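Local coordinates for intracellular growth locus, subunit C (PDB 2QWU), which is encoded in the Francisella pathogenicity island and probably supports the bacterium's invasion of, and growth inside, host cells, at residues Pro32-Gly45 against Met118-Tyr131. The protein carries 2 engineered substitutions. Numbering follows the deposited sequence.
Sequences PNCRMFIDSLTIAG and MKIKLGNSNKKQEY. Engineered in segment 32-45: M36 (natural residue Leu).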
loop_
_atom_site.group_PDB
_atom_site.type_symbol
_atom_site.label_atom_id
_atom_site.label_comp_id
_atom_site.label_asym_id
_atom_site.label_seq_id
_atom_site.Cartn_x
_atom_site.Cartn_y
_atom_site.Cartn_z
ATOM N N PRO A 32 -14.851 6.080 -10.824
ATOM C CA PRO A 32 -15.251 4.708 -10.533
ATOM C C PRO A 32 -14.122 3.688 -10.468
ATOM O O PRO A 32 -14.383 2.503 -10.425
ATOM C CB PRO A 32 -16.167 4.403 -11.713
ATOM C CG PRO A 32 -15.415 5.046 -12.854
ATOM C CD PRO A 32 -14.989 6.370 -12.270
ATOM N N ASN A 33 -12.886 4.145 -10.514
ATOM C CA ASN A 33 -11.741 3.208 -10.596
ATOM C C ASN A 33 -11.240 2.774 -9.241
ATOM O O ASN A 33 -11.628 3.342 -8.198
ATOM C CB ASN A 33 -10.598 3.854 -11.421
ATOM C CG ASN A 33 -11.109 4.495 -12.703
ATOM O OD1 ASN A 33 -11.784 3.839 -13.489
ATOM N ND2 ASN A 33 -10.818 5.781 -12.900
ATOM N N CYS A 34 -10.406 1.745 -9.249
ATOM C CA CYS A 34 -9.902 1.207 -7.991
ATOM C C CYS A 34 -8.954 2.162 -7.259
ATOM O O CYS A 34 -8.283 3.034 -7.842
ATOM C CB CYS A 34 -9.245 -0.136 -8.211
ATOM S SG CYS A 34 -7.733 0.003 -9.203
ATOM N N ARG A 35 -8.990 2.070 -5.931
ATOM C CA ARG A 35 -8.096 2.900 -5.131
ATOM C C ARG A 35 -7.868 2.187 -3.781
ATOM O O ARG A 35 -8.754 1.504 -3.244
ATOM C CB ARG A 35 -8.641 4.332 -4.923
ATOM C CG ARG A 35 -9.765 4.517 -3.785
ATOM C CD ARG A 35 -11.023 3.800 -4.098
ATOM N NE ARG A 35 -11.644 4.193 -5.359
ATOM C CZ ARG A 35 -12.373 5.300 -5.599
ATOM N NH1 ARG A 35 -12.621 6.231 -4.663
ATOM N NH2 ARG A 35 -12.915 5.480 -6.813
HETATM N N MSE A 36 -6.656 2.344 -3.257
HETATM C CA MSE A 36 -6.274 1.736 -1.981
HETATM C C MSE A 36 -5.561 2.758 -1.142
HETATM O O MSE A 36 -4.777 3.539 -1.635
HETATM C CB MSE A 36 -5.337 0.531 -2.217
HETATM C CG MSE A 36 -6.021 -0.688 -2.749
HETATM SE SE MSE A 36 -4.724 -2.103 -2.906
HETATM C CE MSE A 36 -4.399 -2.228 -1.255
ATOM N N PHE A 37 -5.901 2.819 0.148
ATOM C CA PHE A 37 -5.204 3.703 1.012
ATOM C C PHE A 37 -5.284 3.170 2.448
ATOM O O PHE A 37 -6.122 2.298 2.763
ATOM C CB PHE A 37 -5.743 5.134 0.858
ATOM C CG PHE A 37 -7.251 5.281 1.150
ATOM C CD1 PHE A 37 -7.699 5.435 2.459
ATOM C CD2 PHE A 37 -8.184 5.296 0.103
ATOM C CE1 PHE A 37 -9.103 5.619 2.741
ATOM C CE2 PHE A 37 -9.583 5.490 0.353
ATOM C CZ PHE A 37 -10.026 5.654 1.710
ATOM N N ILE A 38 -4.371 3.661 3.280
ATOM C CA ILE A 38 -4.303 3.181 4.659
ATOM C C ILE A 38 -4.379 4.323 5.664
ATOM O O ILE A 38 -3.860 5.409 5.432
ATOM C CB ILE A 38 -3.022 2.355 4.871
ATOM C CG1 ILE A 38 -1.788 3.158 4.392
ATOM C CG2 ILE A 38 -3.132 1.007 4.120
ATOM C CD1 ILE A 38 -0.436 2.447 4.652
ATOM N N ASP A 39 -4.990 4.069 6.824
ATOM C CA ASP A 39 -5.211 5.161 7.781
ATOM C C ASP A 39 -4.037 5.494 8.682
ATOM O O ASP A 39 -4.084 6.503 9.429
ATOM C CB ASP A 39 -6.519 4.924 8.597
ATOM C CG ASP A 39 -6.425 3.756 9.542
ATOM O OD1 ASP A 39 -5.350 3.130 9.622
ATOM O OD2 ASP A 39 -7.456 3.460 10.252
ATOM N N SER A 40 -2.974 4.710 8.580
ATOM C CA SER A 40 -1.755 4.998 9.312
ATOM C C SER A 40 -0.591 4.317 8.612
ATOM O O SER A 40 -0.793 3.363 7.869
ATOM C CB SER A 40 -1.844 4.556 10.771
ATOM O OG SER A 40 -1.723 3.162 10.879
ATOM N N LEU A 41 0.620 4.823 8.830
ATOM C CA LEU A 41 1.791 4.262 8.241
ATOM C C LEU A 41 3.013 4.661 9.076
ATOM O O LEU A 41 3.239 5.838 9.365
ATOM C CB LEU A 41 1.998 4.787 6.786
ATOM C CG LEU A 41 3.347 4.409 6.123
ATOM C CD1 LEU A 41 3.454 2.934 5.875
ATOM C CD2 LEU A 41 3.496 5.226 4.818
ATOM N N THR A 42 3.778 3.663 9.464
ATOM C CA THR A 42 5.024 3.899 10.160
ATOM C C THR A 42 6.158 3.295 9.370
ATOM O O THR A 42 6.070 2.153 8.956
ATOM C CB THR A 42 4.997 3.289 11.548
ATOM O OG1 THR A 42 3.872 3.839 12.215
ATOM C CG2 THR A 42 6.319 3.647 12.348
ATOM N N ILE A 43 7.218 4.080 9.164
ATOM C CA ILE A 43 8.392 3.595 8.441
ATOM C C ILE A 43 9.659 3.834 9.271
ATOM O O ILE A 43 9.987 4.986 9.581
ATOM C CB ILE A 43 8.569 4.333 7.079
ATOM C CG1 ILE A 43 7.391 4.015 6.152
ATOM C CG2 ILE A 43 9.865 3.843 6.380
ATOM C CD1 ILE A 43 7.395 4.854 4.882
ATOM N N ALA A 44 10.359 2.747 9.600
ATOM C CA ALA A 44 11.599 2.832 10.384
ATOM C C ALA A 44 11.308 3.660 11.650
ATOM O O ALA A 44 12.124 4.470 12.100
ATOM C CB ALA A 44 12.701 3.488 9.534
ATOM N N GLY A 45 10.121 3.451 12.206
ATOM C CA GLY A 45 9.718 4.150 13.410
ATOM C C GLY A 45 9.156 5.548 13.223
ATOM O O GLY A 45 8.689 6.170 14.200
HETATM N N MSE A 118 14.171 -2.912 10.326
HETATM C CA MSE A 118 13.534 -1.750 9.703
HETATM C C MSE A 118 12.095 -2.180 9.321
HETATM O O MSE A 118 11.874 -2.822 8.284
HETATM C CB MSE A 118 14.335 -1.295 8.465
HETATM C CG MSE A 118 14.093 0.187 8.011
HETATM SE SE MSE A 118 12.360 0.524 7.295
HETATM C CE MSE A 118 12.524 -0.468 5.852
ATOM N N LYS A 119 11.124 -1.795 10.148
ATOM C CA LYS A 119 9.729 -2.192 9.889
ATOM C C LYS A 119 8.878 -1.139 9.216
ATOM O O LYS A 119 9.010 0.067 9.493
ATOM C CB LYS A 119 9.019 -2.569 11.197
ATOM C CG LYS A 119 9.750 -3.585 12.071
ATOM C CD LYS A 119 10.129 -4.844 11.338
ATOM C CE LYS A 119 10.517 -5.948 12.331
ATOM N NZ LYS A 119 10.921 -7.200 11.597
ATOM N N ILE A 120 7.983 -1.593 8.340
ATOM C CA ILE A 120 7.053 -0.703 7.673
ATOM C C ILE A 120 5.743 -1.310 8.117
ATOM O O ILE A 120 5.466 -2.489 7.852
ATOM C CB ILE A 120 7.242 -0.752 6.179
ATOM C CG1 ILE A 120 8.659 -0.228 5.900
ATOM C CG2 ILE A 120 6.138 0.065 5.458
ATOM C CD1 ILE A 120 9.006 -0.120 4.489
ATOM N N LYS A 121 4.964 -0.532 8.868
ATOM C CA LYS A 121 3.735 -1.071 9.426
ATOM C C LYS A 121 2.550 -0.314 8.840
ATOM O O LYS A 121 2.442 0.930 8.976
ATOM C CB LYS A 121 3.744 -0.925 10.954
ATOM C CG LYS A 121 2.449 -1.375 11.641
ATOM C CD LYS A 121 2.338 -2.871 11.727
ATOM C CE LYS A 121 1.193 -3.335 12.693
ATOM N NZ LYS A 121 1.069 -4.832 12.713
ATOM N N LEU A 122 1.688 -1.059 8.154
ATOM C CA LEU A 122 0.547 -0.433 7.500
ATOM C C LEU A 122 -0.648 -0.455 8.444
ATOM O O LEU A 122 -0.825 -1.440 9.182
ATOM C CB LEU A 122 0.165 -1.219 6.240
ATOM C CG LEU A 122 1.273 -1.593 5.255
ATOM C CD1 LEU A 122 0.654 -2.189 3.955
ATOM C CD2 LEU A 122 2.087 -0.360 4.944
ATOM N N GLY A 123 -1.443 0.602 8.401
ATOM C CA GLY A 123 -2.635 0.689 9.228
ATOM C C GLY A 123 -3.797 -0.004 8.528
ATOM O O GLY A 123 -3.586 -0.870 7.684
ATOM N N ASN A 124 -5.027 0.375 8.864
ATOM C CA ASN A 124 -6.207 -0.236 8.264
ATOM C C ASN A 124 -6.389 0.254 6.838
ATOM O O ASN A 124 -6.391 1.470 6.577
ATOM C CB ASN A 124 -7.459 0.157 9.046
ATOM C CG ASN A 124 -7.400 -0.339 10.474
ATOM O OD1 ASN A 124 -7.171 -1.552 10.704
ATOM N ND2 ASN A 124 -7.586 0.565 11.428
ATOM N N SER A 125 -6.554 -0.688 5.924
ATOM C CA SER A 125 -6.821 -0.286 4.545
ATOM C C SER A 125 -8.323 -0.099 4.326
ATOM O O SER A 125 -9.171 -0.593 5.097
ATOM C CB SER A 125 -6.228 -1.327 3.560
ATOM O OG SER A 125 -6.618 -2.651 3.816
ATOM N N ASN A 126 -8.661 0.648 3.290
ATOM C CA ASN A 126 -10.075 0.905 2.953
ATOM C C ASN A 126 -10.804 -0.339 2.468
ATOM O O ASN A 126 -10.228 -1.256 1.888
ATOM C CB ASN A 126 -10.205 2.049 1.926
ATOM C CG ASN A 126 -9.547 1.720 0.571
ATOM O OD1 ASN A 126 -8.399 1.311 0.508
ATOM N ND2 ASN A 126 -10.293 1.921 -0.505
ATOM N N LYS A 127 -12.100 -0.373 2.720
ATOM C CA LYS A 127 -12.880 -1.559 2.355
ATOM C C LYS A 127 -13.438 -1.502 0.944
ATOM O O LYS A 127 -13.720 -2.538 0.378
ATOM C CB LYS A 127 -14.024 -1.747 3.365
ATOM C CG LYS A 127 -13.483 -2.013 4.796
ATOM C CD LYS A 127 -14.580 -2.212 5.863
ATOM C CE LYS A 127 -13.986 -2.327 7.277
ATOM N NZ LYS A 127 -12.758 -3.171 7.316
ATOM N N LYS A 128 -13.612 -0.314 0.388
ATOM C CA LYS A 128 -14.184 -0.235 -0.948
ATOM C C LYS A 128 -13.078 0.162 -1.929
ATOM O O LYS A 128 -12.924 1.322 -2.246
ATOM C CB LYS A 128 -15.335 0.774 -0.934
ATOM C CG LYS A 128 -16.495 0.275 -0.026
ATOM C CD LYS A 128 -17.703 1.229 -0.108
ATOM C CE LYS A 128 -18.940 0.653 0.547
ATOM N NZ LYS A 128 -18.760 0.625 2.035
ATOM N N GLN A 129 -12.327 -0.833 -2.400
ATOM C CA GLN A 129 -11.177 -0.614 -3.279
ATOM C C GLN A 129 -11.474 -0.773 -4.786
ATOM O O GLN A 129 -10.956 -0.023 -5.587
ATOM C CB GLN A 129 -10.124 -1.622 -2.890
ATOM C CG GLN A 129 -9.694 -1.491 -1.424
ATOM C CD GLN A 129 -8.605 -2.492 -1.090
ATOM O OE1 GLN A 129 -8.222 -3.321 -1.933
ATOM N NE2 GLN A 129 -8.091 -2.426 0.117
ATOM N N GLU A 130 -12.310 -1.738 -5.153
ATOM C CA GLU A 130 -12.597 -1.976 -6.554
ATOM C C GLU A 130 -14.098 -2.247 -6.735
ATOM O O GLU A 130 -14.705 -2.970 -5.902
ATOM C CB GLU A 130 -11.807 -3.214 -6.996
ATOM C CG GLU A 130 -12.029 -3.673 -8.397
ATOM C CD GLU A 130 -11.151 -4.892 -8.734
ATOM O OE1 GLU A 130 -11.331 -5.970 -8.141
ATOM O OE2 GLU A 130 -10.284 -4.762 -9.638
ATOM N N TYR A 131 -14.668 -1.645 -7.777
ATOM C CA TYR A 131 -16.093 -1.855 -8.090
ATOM C C TYR A 131 -16.202 -3.190 -8.866
ATOM O O TYR A 131 -15.704 -3.346 -9.979
ATOM C CB TYR A 131 -16.656 -0.656 -8.885
ATOM C CG TYR A 131 -18.159 -0.705 -9.021
ATOM C CD1 TYR A 131 -18.956 -0.662 -7.885
ATOM C CD2 TYR A 131 -18.766 -0.747 -10.271
ATOM C CE1 TYR A 131 -20.361 -0.646 -7.976
ATOM C CE2 TYR A 131 -20.186 -0.736 -10.393
ATOM C CZ TYR A 131 -20.952 -0.678 -9.227
ATOM O OH TYR A 131 -22.331 -0.660 -9.259
HETATM O O HOH W 1 -13.168 0.145 -9.368
HETATM O O HOH W 2 0.788 1.864 10.897
HETATM O O HOH W 3 8.316 1.234 11.651
#
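N126 lays its amide over one face of the F37 ring, the two planes only 13° apart, and its CB sits 3.8 Å from the ring centroid in a CH-pi contact. The torsion that sets CG of N126 between its own backbone N and carbonyl carbon (chi1 63°) turns the amide toward the facing segment, where F37 N meets N126 OD1 from above its carbonyl plane at 2.9 Å, and N126 ND2 donates to R35 O along a nearly straight line (169°). D56 OD1 takes a second bond from ND2, so three bonds fix the turn of the amide. Beside it, CG of the engineered selenomethionine M36 lies 3.5 Å from Q129 OE1, an oxygen that accepts a hydrogen bond from the backbone N of M140.

Here the asparagine bridges a gap in the ladder between two segments of one chain. Between these segments the regular antiparallel ladder runs only from 41-43 against 120-122, with T42 and K121 as the hydrogen-bonded pair and a single bridge of I38 to S125 farther along; on one face L41 CD1 packs against L122 CD2 at 3.7 Å, and I43 goes on to meet helix 97-114. Between the ladder and N126, the D39 carboxylate takes two bonds from N124, and D39 N gives a third to N124 O. D39 OD1 is met by N124 N from above the carboxylate plane, while N124 ND2 reaches D39 OD2 on the syn side at 3.1 Å. Next to this pair G123 passes close beside S40, whose OG is 3.1 Å from G123 CA and bonds a water that donates to K121 O.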